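Local coordinates for diaminopimelate decarboxylase (Helicobacter pylori, PDB 2QGH), which catalyses the pyridoxal-phosphate-dependent decarboxylation of meso-diaminopimelate to L-lysine, the last step of bacterial lysine biosynthesis, at residues A46-K51 with A78-G83; I61-K66 with L71-L76; L65-N70 with S283-S288; I125-V130 with T275-P280. One frame throughout, in Å; residues are numbered along the deposited sequence.

Interaction 1 of 4, residues A46-K51 with A78-G83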
loop_
_atom_site.group_PDB
_atom_site.type_symbol
_atom_site.label_atom_id
_atom_site.label_comp_id
_atom_site.label_asym_id
_atom_site.label_seq_id
_atom_site.Cartn_x
_atom_site.Cartn_y
_atom_site.Cartn_z
ATOM N N ALA A 46 25.182 -11.456 -0.775
ATOM C CA ALA A 46 24.399 -11.439 -2.008
ATOM C C ALA A 46 24.962 -10.394 -2.961
ATOM O O ALA A 46 24.982 -10.587 -4.177
ATOM C CB ALA A 46 22.938 -11.129 -1.702
ATOM N N PHE A 47 25.414 -9.276 -2.405
ATOM C CA PHE A 47 25.980 -8.221 -3.229
ATOM C C PHE A 47 27.327 -8.668 -3.781
ATOM O O PHE A 47 27.615 -8.481 -4.960
ATOM C CB PHE A 47 26.176 -6.938 -2.422
ATOM C CG PHE A 47 26.866 -5.859 -3.193
ATOM C CD1 PHE A 47 26.200 -5.182 -4.207
ATOM C CD2 PHE A 47 28.207 -5.564 -2.951
ATOM C CE1 PHE A 47 26.855 -4.227 -4.977
ATOM C CE2 PHE A 47 28.876 -4.610 -3.714
ATOM C CZ PHE A 47 28.200 -3.939 -4.732
ATOM N N LEU A 48 28.148 -9.251 -2.913
ATOM C CA LEU A 48 29.462 -9.742 -3.309
ATOM C C LEU A 48 29.374 -10.819 -4.390
ATOM O O LEU A 48 30.316 -11.013 -5.145
ATOM C CB LEU A 48 30.204 -10.287 -2.088
ATOM C CG LEU A 48 31.311 -9.409 -1.494
ATOM C CD1 LEU A 48 30.974 -7.937 -1.651
ATOM C CD2 LEU A 48 31.513 -9.781 -0.035
ATOM N N ASN A 49 28.249 -11.518 -4.467
ATOM C CA ASN A 49 28.095 -12.547 -5.488
ATOM C C ASN A 49 27.888 -11.914 -6.867
ATOM O O ASN A 49 28.374 -12.431 -7.869
ATOM C CB ASN A 49 26.929 -13.475 -5.142
ATOM C CG ASN A 49 27.191 -14.285 -3.886
ATOM O OD1 ASN A 49 28.330 -14.666 -3.609
ATOM N ND2 ASN A 49 26.137 -14.564 -3.126
ATOM N N TYR A 50 27.167 -10.795 -6.916
ATOM C CA TYR A 50 26.936 -10.096 -8.175
ATOM C C TYR A 50 28.232 -9.426 -8.608
ATOM O O TYR A 50 28.559 -9.379 -9.791
ATOM C CB TYR A 50 25.853 -9.027 -8.006
ATOM C CG TYR A 50 24.457 -9.489 -8.345
ATOM C CD1 TYR A 50 23.969 -9.404 -9.650
ATOM C CD2 TYR A 50 23.625 -10.025 -7.362
ATOM C CE1 TYR A 50 22.684 -9.842 -9.967
ATOM C CE2 TYR A 50 22.346 -10.464 -7.664
ATOM C CZ TYR A 50 21.879 -10.369 -8.965
ATOM O OH TYR A 50 20.600 -10.786 -9.247
ATOM N N LYS A 51 28.969 -8.911 -7.631
ATOM C CA LYS A 51 30.223 -8.222 -7.892
ATOM C C LYS A 51 31.276 -9.143 -8.497
ATOM O O LYS A 51 32.059 -8.716 -9.344
ATOM C CB LYS A 51 30.756 -7.607 -6.594
ATOM C CG LYS A 51 31.436 -6.251 -6.768
ATOM C CD LYS A 51 32.903 -6.283 -6.343
ATOM C CE LYS A 51 33.056 -6.646 -4.872
ATOM N NZ LYS A 51 34.490 -6.802 -4.475
ATOM N N ALA A 78 27.197 0.775 0.340
ATOM C CA ALA A 78 28.139 1.800 -0.089
ATOM C C ALA A 78 29.575 1.443 0.293
ATOM O O ALA A 78 30.512 1.706 -0.461
ATOM C CB ALA A 78 27.762 3.139 0.521
ATOM N N HIS A 79 29.744 0.845 1.469
ATOM C CA HIS A 79 31.069 0.466 1.940
ATOM C C HIS A 79 31.646 -0.611 1.032
ATOM O O HIS A 79 32.859 -0.824 0.995
ATOM C CB HIS A 79 30.996 -0.033 3.387
ATOM C CG HIS A 79 32.335 -0.343 3.988
ATOM N ND1 HIS A 79 32.844 -1.623 4.057
ATOM C CD2 HIS A 79 33.286 0.469 4.510
ATOM C CE1 HIS A 79 34.051 -1.586 4.593
ATOM N NE2 HIS A 79 34.342 -0.329 4.877
ATOM N N LEU A 80 30.764 -1.276 0.294
ATOM C CA LEU A 80 31.151 -2.325 -0.634
ATOM C C LEU A 80 31.256 -1.714 -2.022
ATOM O O LEU A 80 31.313 -2.420 -3.026
ATOM C CB LEU A 80 30.107 -3.443 -0.630
ATOM C CG LEU A 80 29.860 -4.102 0.736
ATOM C CD1 LEU A 80 28.785 -5.160 0.616
ATOM C CD2 LEU A 80 31.141 -4.720 1.250
ATOM N N GLU A 81 31.278 -0.385 -2.057
ATOM C CA GLU A 81 31.380 0.381 -3.294
ATOM C C GLU A 81 30.265 0.076 -4.271
ATOM O O GLU A 81 30.472 0.039 -5.481
ATOM C CB GLU A 81 32.731 0.143 -3.972
ATOM C CG GLU A 81 33.917 0.697 -3.208
ATOM C CD GLU A 81 35.133 0.841 -4.095
ATOM O OE1 GLU A 81 35.521 -0.168 -4.733
ATOM O OE2 GLU A 81 35.697 1.960 -4.159
ATOM N N SER A 82 29.073 -0.130 -3.735
ATOM C CA SER A 82 27.919 -0.429 -4.558
ATOM C C SER A 82 27.398 0.806 -5.273
ATOM O O SER A 82 27.686 1.936 -4.880
ATOM C CB SER A 82 26.798 -1.011 -3.704
ATOM O OG SER A 82 25.621 -1.145 -4.474
ATOM N N GLY A 83 26.632 0.569 -6.331
ATOM C CA GLY A 83 26.037 1.652 -7.083
ATOM C C GLY A 83 24.592 1.731 -6.645
ATOM O O GLY A 83 24.203 1.058 -5.694
#
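Phe47 inserts its ring between Leu80 and Ser82, and nearly all of the close packing here depends on that one side chain. Its CG stands anti to the backbone N (chi1 175°), which carries the ring away from helix 40-52 toward 78-83. Phe47 CE2 reaches the CB of Leu80 at 3.5 Å. The backbone O of Leu80 also approaches Phe47 CE2, at 3.3 Å, meeting the ring at its edge and near its plane, where the slightly positive C-H rim suits an oxygen. On the other side, Phe47 CZ comes to 3.4 Å from the CB of Ser82, while OG of Ser82 lies obliquely beside CE1. That hydroxyl has its own polar partner: Ser82 OG donates to the O of Gly83 at 2.9 Å, in the carbonyl plane and on a lone pair. Ile61 and Leu77 also touch the buried ring.

Toward the solvent the fit relaxes. Leu48 reaches across with a single methyl, its CD1 lying 4.2 Å from CD1 of Leu80. Farther out, Lys51 NZ and Glu81 OE1 remain 6.7 Å apart, opposite charges too distant for a salt bridge, which probably attract only weakly.

The chain that receives Phe47 is a helix terminus. Glu81, with positive phi, is the C-prime residue of a Schellman motif, Glu81 N bonded to the O of Ala78 at 2.7 Å and Ser82 N to the O of Leu77. Such a stop lets helix 71-79 turn directly into strand 83-86, the helix-to-strand return of a beta/alpha barrel.

Interaction 2 of 4, residues I61-K66 with L71-L76. With PLP (pyridoxal-5'-phosphate), chain B.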
loop_
_atom_site.group_PDB
_atom_site.type_symbol
_atom_site.label_atom_id
_atom_site.label_comp_id
_atom_site.label_asym_id
_atom_site.label_seq_id
_atom_site.Cartn_x
_atom_site.Cartn_y
_atom_site.Cartn_z
ATOM N N ILE A 61 27.303 -2.805 -10.330
ATOM C CA ILE A 61 26.088 -3.335 -9.730
ATOM C C ILE A 61 25.316 -2.215 -9.033
ATOM O O ILE A 61 25.698 -1.748 -7.966
ATOM C CB ILE A 61 26.411 -4.450 -8.725
ATOM C CG1 ILE A 61 27.255 -5.521 -9.415
ATOM C CG2 ILE A 61 25.121 -5.074 -8.198
ATOM C CD1 ILE A 61 26.630 -6.040 -10.713
ATOM N N CYS A 62 24.231 -1.776 -9.659
ATOM C CA CYS A 62 23.424 -0.703 -9.104
ATOM C C CYS A 62 22.218 -1.234 -8.366
ATOM O O CYS A 62 21.198 -1.563 -8.974
ATOM C CB CYS A 62 22.967 0.244 -10.208
ATOM S SG CYS A 62 24.312 1.135 -11.001
ATOM N N TYR A 63 22.343 -1.310 -7.045
ATOM C CA TYR A 63 21.266 -1.792 -6.198
ATOM C C TYR A 63 19.974 -0.985 -6.404
ATOM O O TYR A 63 19.964 0.238 -6.292
ATOM C CB TYR A 63 21.707 -1.726 -4.735
ATOM C CG TYR A 63 20.599 -2.022 -3.768
ATOM C CD1 TYR A 63 19.965 -3.265 -3.770
ATOM C CD2 TYR A 63 20.143 -1.048 -2.887
ATOM C CE1 TYR A 63 18.906 -3.528 -2.928
ATOM C CE2 TYR A 63 19.078 -1.300 -2.038
ATOM C CZ TYR A 63 18.464 -2.541 -2.066
ATOM O OH TYR A 63 17.395 -2.794 -1.247
ATOM N N ALA A 64 18.888 -1.676 -6.728
ATOM C CA ALA A 64 17.608 -1.010 -6.943
ATOM C C ALA A 64 16.984 -0.683 -5.583
ATOM O O ALA A 64 16.438 -1.563 -4.912
ATOM C CB ALA A 64 16.689 -1.912 -7.754
ATOM N N LEU A 65 17.077 0.586 -5.187
ATOM C CA LEU A 65 16.560 1.053 -3.897
ATOM C C LEU A 65 15.099 0.719 -3.621
ATOM O O LEU A 65 14.727 0.436 -2.483
ATOM C CB LEU A 65 16.791 2.563 -3.745
ATOM C CG LEU A 65 18.181 2.993 -3.242
ATOM C CD1 LEU A 65 19.262 2.445 -4.159
ATOM C CD2 LEU A 65 18.263 4.518 -3.166
ATOM N N LYS A 66 14.277 0.754 -4.659
ATOM C CA LYS A 66 12.866 0.426 -4.518
ATOM C C LYS A 66 12.677 -0.853 -3.700
ATOM O O LYS A 66 11.678 -1.002 -3.003
ATOM C CB LYS A 66 12.241 0.253 -5.899
ATOM C CG LYS A 66 12.929 -0.807 -6.750
ATOM C CD LYS A 66 12.363 -0.838 -8.152
ATOM C CE LYS A 66 12.622 0.482 -8.870
ATOM N NZ LYS A 66 14.079 0.753 -9.020
ATOM N N LEU A 71 18.408 3.571 5.118
ATOM C CA LEU A 71 19.695 4.247 5.192
ATOM C C LEU A 71 20.856 3.364 5.625
ATOM O O LEU A 71 21.942 3.449 5.066
ATOM C CB LEU A 71 19.588 5.441 6.140
ATOM C CG LEU A 71 19.392 6.830 5.530
ATOM C CD1 LEU A 71 18.479 6.756 4.326
ATOM C CD2 LEU A 71 18.832 7.758 6.589
ATOM N N SER A 72 20.619 2.523 6.626
ATOM C CA SER A 72 21.652 1.640 7.138
ATOM C C SER A 72 22.080 0.600 6.127
ATOM O O SER A 72 23.277 0.374 5.942
ATOM C CB SER A 72 21.184 0.957 8.422
ATOM O OG SER A 72 21.190 1.884 9.487
ATOM N N ILE A 73 21.124 -0.031 5.460
ATOM C CA ILE A 73 21.505 -1.031 4.480
ATOM C C ILE A 73 22.206 -0.375 3.282
ATOM O O ILE A 73 23.166 -0.932 2.748
ATOM C CB ILE A 73 20.301 -1.868 3.990
ATOM C CG1 ILE A 73 20.091 -1.636 2.494
ATOM C CG2 ILE A 73 19.077 -1.559 4.835
ATOM C CD1 ILE A 73 19.136 -2.577 1.848
ATOM N N LEU A 74 21.734 0.799 2.863
ATOM C CA LEU A 74 22.357 1.486 1.741
ATOM C C LEU A 74 23.807 1.828 2.101
ATOM O O LEU A 74 24.698 1.802 1.248
ATOM C CB LEU A 74 21.596 2.772 1.389
ATOM C CG LEU A 74 20.187 2.654 0.783
ATOM C CD1 LEU A 74 19.642 4.037 0.497
ATOM C CD2 LEU A 74 20.231 1.850 -0.496
ATOM N N SER A 75 24.039 2.143 3.371
ATOM C CA SER A 75 25.379 2.481 3.834
ATOM C C SER A 75 26.278 1.246 3.774
ATOM O O SER A 75 27.449 1.330 3.410
ATOM C CB SER A 75 25.320 3.009 5.264
ATOM O OG SER A 75 26.588 3.477 5.677
ATOM N N LEU A 76 25.727 0.101 4.152
ATOM C CA LEU A 76 26.470 -1.145 4.105
ATOM C C LEU A 76 26.852 -1.412 2.649
ATOM O O LEU A 76 27.985 -1.793 2.345
ATOM C CB LEU A 76 25.612 -2.296 4.639
ATOM C CG LEU A 76 26.062 -3.700 4.212
ATOM C CD1 LEU A 76 27.491 -3.968 4.697
ATOM C CD2 LEU A 76 25.109 -4.736 4.773
HETATM N N1 PLP B . 15.739 -1.931 -12.454
HETATM C C2 PLP B . 14.524 -1.387 -12.920
HETATM C C2A PLP B . 14.519 -0.358 -13.981
HETATM C C3 PLP B . 13.291 -1.847 -12.308
HETATM O O3 PLP B . 12.072 -1.336 -12.712
HETATM C C4 PLP B . 13.315 -2.808 -11.298
HETATM C C4A PLP B . 11.989 -3.387 -10.947
HETATM C C5 PLP B . 14.528 -3.333 -10.832
HETATM C C6 PLP B . 15.767 -2.904 -11.445
HETATM C C5A PLP B . 14.716 -4.153 -9.629
HETATM O O4P PLP B . 14.402 -5.492 -9.936
HETATM P P PLP B . 14.468 -6.548 -8.924
HETATM O O1P PLP B . 14.099 -6.214 -7.446
HETATM O O2P PLP B . 15.981 -7.037 -9.014
HETATM O O3P PLP B . 13.456 -7.657 -9.405
#
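Leu74 pushes its methyl CD2 into the angle between Leu65 and Tyr63, and the direct meeting of the two segments is by van der Waals packing, with no hydrogen bond across it. Leu74 CD2 lies 3.6 Å from CG of Leu65 and 3.7 Å from CE2 of Tyr63, which it meets at the ring edge, near the plane. Both pairs of side chains cross at about a right angle. Ile73 adds its own tip, CD1, obliquely beside the phenol, 3.6 Å from the OH of Tyr63. The ring extends toward the helix because its CG is anti to the backbone N (chi1 172°).

Polar bonds lie around this core. Tyr63 OH is hydrogen-bonded to the O of Asn68 in the connecting loop, so the ring is held at both ends. In the second subunit, Glu418 accepts from Leu71 N.

The other side of the strand meets the cofactor. Ala64 CB is 3.5 Å from C5A of the pyridoxal phosphate. The Lys66 chain, bent at chi3 and chi4, passes its CD 3.8 Å from C4A of the cofactor. Lys66 NZ stays 5.0 Å from PLP C4A and forms a salt bridge with Asp85. Lys66 is therefore not joined to the cofactor here, consistent with a complex in which bound lysine has displaced it.

Interaction 3 of 4, residues L65-N70 with S283-S288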
loop_
_atom_site.group_PDB
_atom_site.type_symbol
_atom_site.label_atom_id
_atom_site.label_comp_id
_atom_site.label_asym_id
_atom_site.label_seq_id
_atom_site.Cartn_x
_atom_site.Cartn_y
_atom_site.Cartn_z
ATOM N N LEU A 65 17.077 0.586 -5.187
ATOM C CA LEU A 65 16.560 1.053 -3.897
ATOM C C LEU A 65 15.099 0.719 -3.621
ATOM O O LEU A 65 14.727 0.436 -2.483
ATOM C CB LEU A 65 16.791 2.563 -3.745
ATOM C CG LEU A 65 18.181 2.993 -3.242
ATOM C CD1 LEU A 65 19.262 2.445 -4.159
ATOM C CD2 LEU A 65 18.263 4.518 -3.166
ATOM N N LYS A 66 14.277 0.754 -4.659
ATOM C CA LYS A 66 12.866 0.426 -4.518
ATOM C C LYS A 66 12.677 -0.853 -3.700
ATOM O O LYS A 66 11.678 -1.002 -3.003
ATOM C CB LYS A 66 12.241 0.253 -5.899
ATOM C CG LYS A 66 12.929 -0.807 -6.750
ATOM C CD LYS A 66 12.363 -0.838 -8.152
ATOM C CE LYS A 66 12.622 0.482 -8.870
ATOM N NZ LYS A 66 14.079 0.753 -9.020
ATOM N N ALA A 67 13.630 -1.782 -3.775
ATOM C CA ALA A 67 13.518 -3.029 -3.011
ATOM C C ALA A 67 13.514 -2.726 -1.515
ATOM O O ALA A 67 12.645 -3.191 -0.775
ATOM C CB ALA A 67 14.668 -3.969 -3.350
ATOM N N ASN A 68 14.497 -1.939 -1.084
ATOM C CA ASN A 68 14.635 -1.537 0.309
ATOM C C ASN A 68 15.636 -0.389 0.343
ATOM O O ASN A 68 16.796 -0.566 -0.015
ATOM C CB ASN A 68 15.146 -2.695 1.169
ATOM C CG ASN A 68 14.900 -2.464 2.647
ATOM O OD1 ASN A 68 15.143 -1.378 3.156
ATOM N ND2 ASN A 68 14.417 -3.486 3.339
ATOM N N SER A 69 15.176 0.781 0.773
ATOM C CA SER A 69 16.004 1.982 0.817
ATOM C C SER A 69 16.471 2.397 2.204
ATOM O O SER A 69 16.938 3.529 2.375
ATOM C CB SER A 69 15.242 3.160 0.207
ATOM O OG SER A 69 14.929 2.911 -1.145
ATOM N N ASN A 70 16.349 1.512 3.191
ATOM C CA ASN A 70 16.780 1.869 4.535
ATOM C C ASN A 70 18.227 2.399 4.514
ATOM O O ASN A 70 19.135 1.786 3.940
ATOM C CB ASN A 70 16.626 0.672 5.482
ATOM C CG ASN A 70 17.138 0.963 6.884
ATOM O OD1 ASN A 70 18.337 0.850 7.156
ATOM N ND2 ASN A 70 16.234 1.351 7.777
ATOM N N SER A 283 16.847 -9.888 -5.224
ATOM C CA SER A 283 17.901 -10.872 -4.968
ATOM C C SER A 283 19.031 -10.377 -4.058
ATOM O O SER A 283 19.888 -11.153 -3.646
ATOM C CB SER A 283 18.485 -11.378 -6.295
ATOM O OG SER A 283 18.894 -10.311 -7.129
ATOM N N ILE A 284 19.036 -9.087 -3.742
ATOM C CA ILE A 284 20.069 -8.553 -2.866
ATOM C C ILE A 284 19.587 -8.520 -1.415
ATOM O O ILE A 284 20.336 -8.865 -0.502
ATOM C CB ILE A 284 20.466 -7.102 -3.247
ATOM C CG1 ILE A 284 21.077 -7.054 -4.653
ATOM C CG2 ILE A 284 21.444 -6.541 -2.205
ATOM C CD1 ILE A 284 22.453 -7.692 -4.774
ATOM N N VAL A 285 18.333 -8.122 -1.212
ATOM C CA VAL A 285 17.800 -7.980 0.137
ATOM C C VAL A 285 16.673 -8.894 0.600
ATOM O O VAL A 285 16.459 -9.035 1.802
ATOM C CB VAL A 285 17.320 -6.522 0.384
ATOM C CG1 VAL A 285 18.483 -5.570 0.318
ATOM C CG2 VAL A 285 16.269 -6.139 -0.652
ATOM N N ALA A 286 15.944 -9.503 -0.324
ATOM C CA ALA A 286 14.834 -10.360 0.070
ATOM C C ALA A 286 15.117 -11.248 1.293
ATOM O O ALA A 286 14.589 -11.004 2.384
ATOM C CB ALA A 286 14.394 -11.221 -1.105
ATOM N N GLU A 287 15.959 -12.259 1.111
ATOM C CA GLU A 287 16.277 -13.211 2.166
ATOM C C GLU A 287 16.758 -12.648 3.509
ATOM O O GLU A 287 16.411 -13.192 4.561
ATOM C CB GLU A 287 17.291 -14.242 1.644
ATOM C CG GLU A 287 17.820 -15.199 2.717
ATOM C CD GLU A 287 18.812 -16.237 2.182
ATOM O OE1 GLU A 287 19.738 -15.852 1.431
ATOM O OE2 GLU A 287 18.673 -17.436 2.528
ATOM N N SER A 288 17.535 -11.568 3.487
ATOM C CA SER A 288 18.071 -10.991 4.724
ATOM C C SER A 288 17.035 -10.405 5.675
ATOM O O SER A 288 17.318 -10.186 6.853
ATOM C CB SER A 288 19.095 -9.894 4.405
ATOM O OG SER A 288 18.464 -8.647 4.152
#
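The carbonyl O of Val285, whose side chain packs on Ala67 and Asn68, is gripped twice by Ser288. Ser288 OG donates to Val285 O at 3.1 Å, tilted 19° from the carbonyl plane, and Ser288 N adds a weak bond to the same O of Val285 at 3.2 Å. Together they curl the chain where helix 282-285 ends.

From this bend Val285 touches 65-70 with a single branch. Val285 CG2 meets the CB of Ala67 at 3.8 Å and the CB of Asn68 at 4.1 Å, lying against the methyl of the one and the first side-chain carbon of the other. The other branch, CG1, turns toward Ile73 of helix 71-79. The contact is small and buried, and no hydrogen bond crosses it.

Segment 65-70 is the loop that follows the first strand of the beta/alpha barrel, at the cofactor-binding end, and it is shaped by its own polar groups. With CG of Asn68 anti to the backbone N (chi1 -162°), CB stays against Val285 while the amide continues to its own partners. Asn68 OD1 accepts from the N of Asn70 at 3.1 Å in an Asx turn, nearly straight (166° at the hydrogen) and in the carbonyl plane. Asn68 ND2 donates to the O of Gly376 and more weakly meets Tyr38 OH, which fixes the amide's rotation and ties the loop to the part of the chain that carries the mixed sheet.

Asn70 then takes the N-cap position of helix 71-79, its OD1 forming weak bonds with the N atoms of Ser72 and Ile73.

Interaction 4 of 4, residues I125-V130 with T275-P280. With PLP (pyridoxal-5'-phosphate), chain B.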
loop_
_atom_site.group_PDB
_atom_site.type_symbol
_atom_site.label_atom_id
_atom_site.label_comp_id
_atom_site.label_asym_id
_atom_site.label_seq_id
_atom_site.Cartn_x
_atom_site.Cartn_y
_atom_site.Cartn_z
ATOM N N ILE A 125 25.162 12.462 -11.443
ATOM C CA ILE A 125 25.005 11.017 -11.371
ATOM C C ILE A 125 25.513 10.382 -12.669
ATOM O O ILE A 125 25.891 11.097 -13.597
ATOM C CB ILE A 125 23.537 10.633 -11.114
ATOM C CG1 ILE A 125 22.632 11.169 -12.222
ATOM C CG2 ILE A 125 23.111 11.186 -9.776
ATOM C CD1 ILE A 125 21.230 10.575 -12.176
ATOM N N LEU A 126 25.536 9.053 -12.749
ATOM C CA LEU A 126 26.059 8.402 -13.961
ATOM C C LEU A 126 25.270 8.767 -15.216
ATOM O O LEU A 126 25.828 9.236 -16.205
ATOM C CB LEU A 126 26.087 6.882 -13.806
ATOM C CG LEU A 126 27.385 6.188 -14.255
ATOM C CD1 LEU A 126 27.136 4.701 -14.394
ATOM C CD2 LEU A 126 27.868 6.753 -15.573
ATOM N N PHE A 127 23.970 8.534 -15.193
ATOM C CA PHE A 127 23.174 8.896 -16.347
ATOM C C PHE A 127 21.701 8.825 -16.037
ATOM O O PHE A 127 21.300 8.230 -15.029
ATOM C CB PHE A 127 23.518 8.007 -17.566
ATOM C CG PHE A 127 23.287 6.516 -17.361
ATOM C CD1 PHE A 127 22.032 6.018 -17.026
ATOM C CD2 PHE A 127 24.317 5.610 -17.587
ATOM C CE1 PHE A 127 21.807 4.642 -16.928
ATOM C CE2 PHE A 127 24.104 4.232 -17.492
ATOM C CZ PHE A 127 22.846 3.748 -17.162
ATOM N N LEU A 128 20.911 9.476 -16.886
ATOM C CA LEU A 128 19.462 9.465 -16.763
ATOM C C LEU A 128 18.983 8.464 -17.806
ATOM O O LEU A 128 19.347 8.557 -18.976
ATOM C CB LEU A 128 18.868 10.848 -17.052
ATOM C CG LEU A 128 18.661 11.802 -15.869
ATOM C CD1 LEU A 128 19.994 12.294 -15.350
ATOM C CD2 LEU A 128 17.817 12.978 -16.310
ATOM N N ASN A 129 18.190 7.493 -17.372
ATOM C CA ASN A 129 17.675 6.474 -18.272
ATOM C C ASN A 129 16.295 6.930 -18.692
ATOM O O ASN A 129 15.339 6.829 -17.926
ATOM C CB ASN A 129 17.624 5.134 -17.544
ATOM C CG ASN A 129 17.423 3.971 -18.483
ATOM O OD1 ASN A 129 18.038 3.907 -19.548
ATOM N ND2 ASN A 129 16.573 3.038 -18.089
ATOM N N VAL A 130 16.195 7.452 -19.912
ATOM C CA VAL A 130 14.925 7.986 -20.397
ATOM C C VAL A 130 13.990 6.937 -20.987
ATOM O O VAL A 130 14.423 5.992 -21.650
ATOM C CB VAL A 130 15.160 9.128 -21.414
ATOM C CG1 VAL A 130 16.431 9.874 -21.054
ATOM C CG2 VAL A 130 15.236 8.590 -22.803
ATOM N N THR A 275 30.782 -1.814 -20.582
ATOM C CA THR A 275 30.722 -2.087 -19.154
ATOM C C THR A 275 29.311 -2.582 -18.869
ATOM O O THR A 275 28.331 -1.887 -19.144
ATOM C CB THR A 275 30.990 -0.819 -18.317
ATOM O OG1 THR A 275 32.330 -0.365 -18.549
ATOM C CG2 THR A 275 30.800 -1.116 -16.820
ATOM N N ILE A 276 29.201 -3.788 -18.331
ATOM C CA ILE A 276 27.890 -4.322 -18.044
ATOM C C ILE A 276 27.376 -3.776 -16.715
ATOM O O ILE A 276 28.126 -3.638 -15.750
ATOM C CB ILE A 276 27.914 -5.895 -18.087
ATOM C CG1 ILE A 276 26.652 -6.485 -17.451
ATOM C CG2 ILE A 276 29.180 -6.421 -17.433
ATOM C CD1 ILE A 276 26.674 -6.516 -15.947
ATOM N N ILE A 277 26.096 -3.419 -16.696
ATOM C CA ILE A 277 25.457 -2.896 -15.497
ATOM C C ILE A 277 24.268 -3.771 -15.131
ATOM O O ILE A 277 23.460 -4.146 -15.993
ATOM C CB ILE A 277 24.915 -1.453 -15.689
ATOM C CG1 ILE A 277 26.059 -0.460 -15.913
ATOM C CG2 ILE A 277 24.115 -1.041 -14.460
ATOM C CD1 ILE A 277 25.583 0.990 -16.046
ATOM N N CYS A 278 24.167 -4.094 -13.848
ATOM C CA CYS A 278 23.054 -4.891 -13.354
ATOM C C CYS A 278 22.365 -4.054 -12.283
ATOM O O CYS A 278 23.019 -3.359 -11.501
ATOM C CB CYS A 278 23.546 -6.206 -12.745
ATOM S SG CYS A 278 24.395 -7.327 -13.889
ATOM N N GLU A 279 21.042 -4.125 -12.255
ATOM C CA GLU A 279 20.264 -3.380 -11.281
ATOM C C GLU A 279 19.477 -4.327 -10.356
ATOM O O GLU A 279 18.256 -4.226 -10.238
ATOM C CB GLU A 279 19.320 -2.434 -12.020
ATOM C CG GLU A 279 20.036 -1.581 -13.062
ATOM C CD GLU A 279 19.097 -0.680 -13.831
ATOM O OE1 GLU A 279 17.941 -1.086 -14.066
ATOM O OE2 GLU A 279 19.516 0.428 -14.220
ATOM N N PRO A 280 20.179 -5.256 -9.681
ATOM C CA PRO A 280 19.512 -6.199 -8.781
ATOM C C PRO A 280 18.890 -5.517 -7.562
ATOM O O PRO A 280 19.479 -4.610 -6.968
ATOM C CB PRO A 280 20.638 -7.146 -8.392
ATOM C CG PRO A 280 21.804 -6.222 -8.305
ATOM C CD PRO A 280 21.643 -5.388 -9.572
HETATM N N1 PLP B . 15.739 -1.931 -12.454
HETATM C C2 PLP B . 14.524 -1.387 -12.920
HETATM C C2A PLP B . 14.519 -0.358 -13.981
HETATM C C3 PLP B . 13.291 -1.847 -12.308
HETATM O O3 PLP B . 12.072 -1.336 -12.712
HETATM C C4 PLP B . 13.315 -2.808 -11.298
HETATM C C4A PLP B . 11.989 -3.387 -10.947
HETATM C C5 PLP B . 14.528 -3.333 -10.832
HETATM C C6 PLP B . 15.767 -2.904 -11.445
HETATM C C5A PLP B . 14.716 -4.153 -9.629
HETATM O O4P PLP B . 14.402 -5.492 -9.936
HETATM P P PLP B . 14.468 -6.548 -8.924
HETATM O O1P PLP B . 14.099 -6.214 -7.446
HETATM O O2P PLP B . 15.981 -7.037 -9.014
HETATM O O3P PLP B . 13.456 -7.657 -9.405
#
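Ile277 sends its end methyl across to Phe127 and Leu126, the principal meeting in this contact. Along 275-280 the two residues before it are engaged elsewhere, Thr275 on Phe239 and Ile276 on Phe54. CD1 of Ile277 then lies 3.8 Å from CE2 and 4.0 Å from CZ of Phe127, approaching the ring obliquely, and 4.3 Å from CD1 of Leu126. The side chains of Phe127 and Ile277 come from opposite directions. Ile277 reaches this far because its chain is stretched at chi2 (-177°), with CD1 at the far end.

Cys278 turns back to the outer side, against Phe54. Glu279 again points inward, and its carboxylate serves the cofactor. The side chain, extended beyond CG, places Glu279 OE1 2.9 Å from the pyridine N1 of pyridoxal phosphate, while Glu279 CB lies 3.6 Å from the cofactor's C6. A hydrogen bond between His203 NE2 and Glu279 OE1 helps to position the carboxylate. At Pro280 the chain reaches the phosphate side, Pro280 C standing 3.6 Å from the cofactor's O2P.

Strands 127-130 and 275-278 are the fourth and eighth of the parallel barrel, so they face each other across its interior and do not pair. Leu126 and Ile277 both pack on Phe239 of strand 239-241, Phe127 and Glu279 both touch Val106 of strand 105-107, and helix 133-146 lies outside against Leu128 and Val130.

Overall arrangement
Read from the N terminus, helix 40-52 opens the loop that interaction 1 closes at the end of helix 71-79. Nested within it, interaction 2 joins strand 59-64 to that same helix, inside the first beta-alpha-beta unit. Interaction 3 starts from the end of the same strand but closes over 200 residues later, crossing interaction 1; Tyr50 OH, hydrogen-bonded to Ser283 OG, connects the two. Interaction 4 nests inside that long loop and spans the barrel interior. Strands 59-64 and 275-278 then close the barrel, with Cys62 N bonded to Cys278 O and Ala64 N to Pro280 O, bringing interactions 2 and 4 to one cofactor.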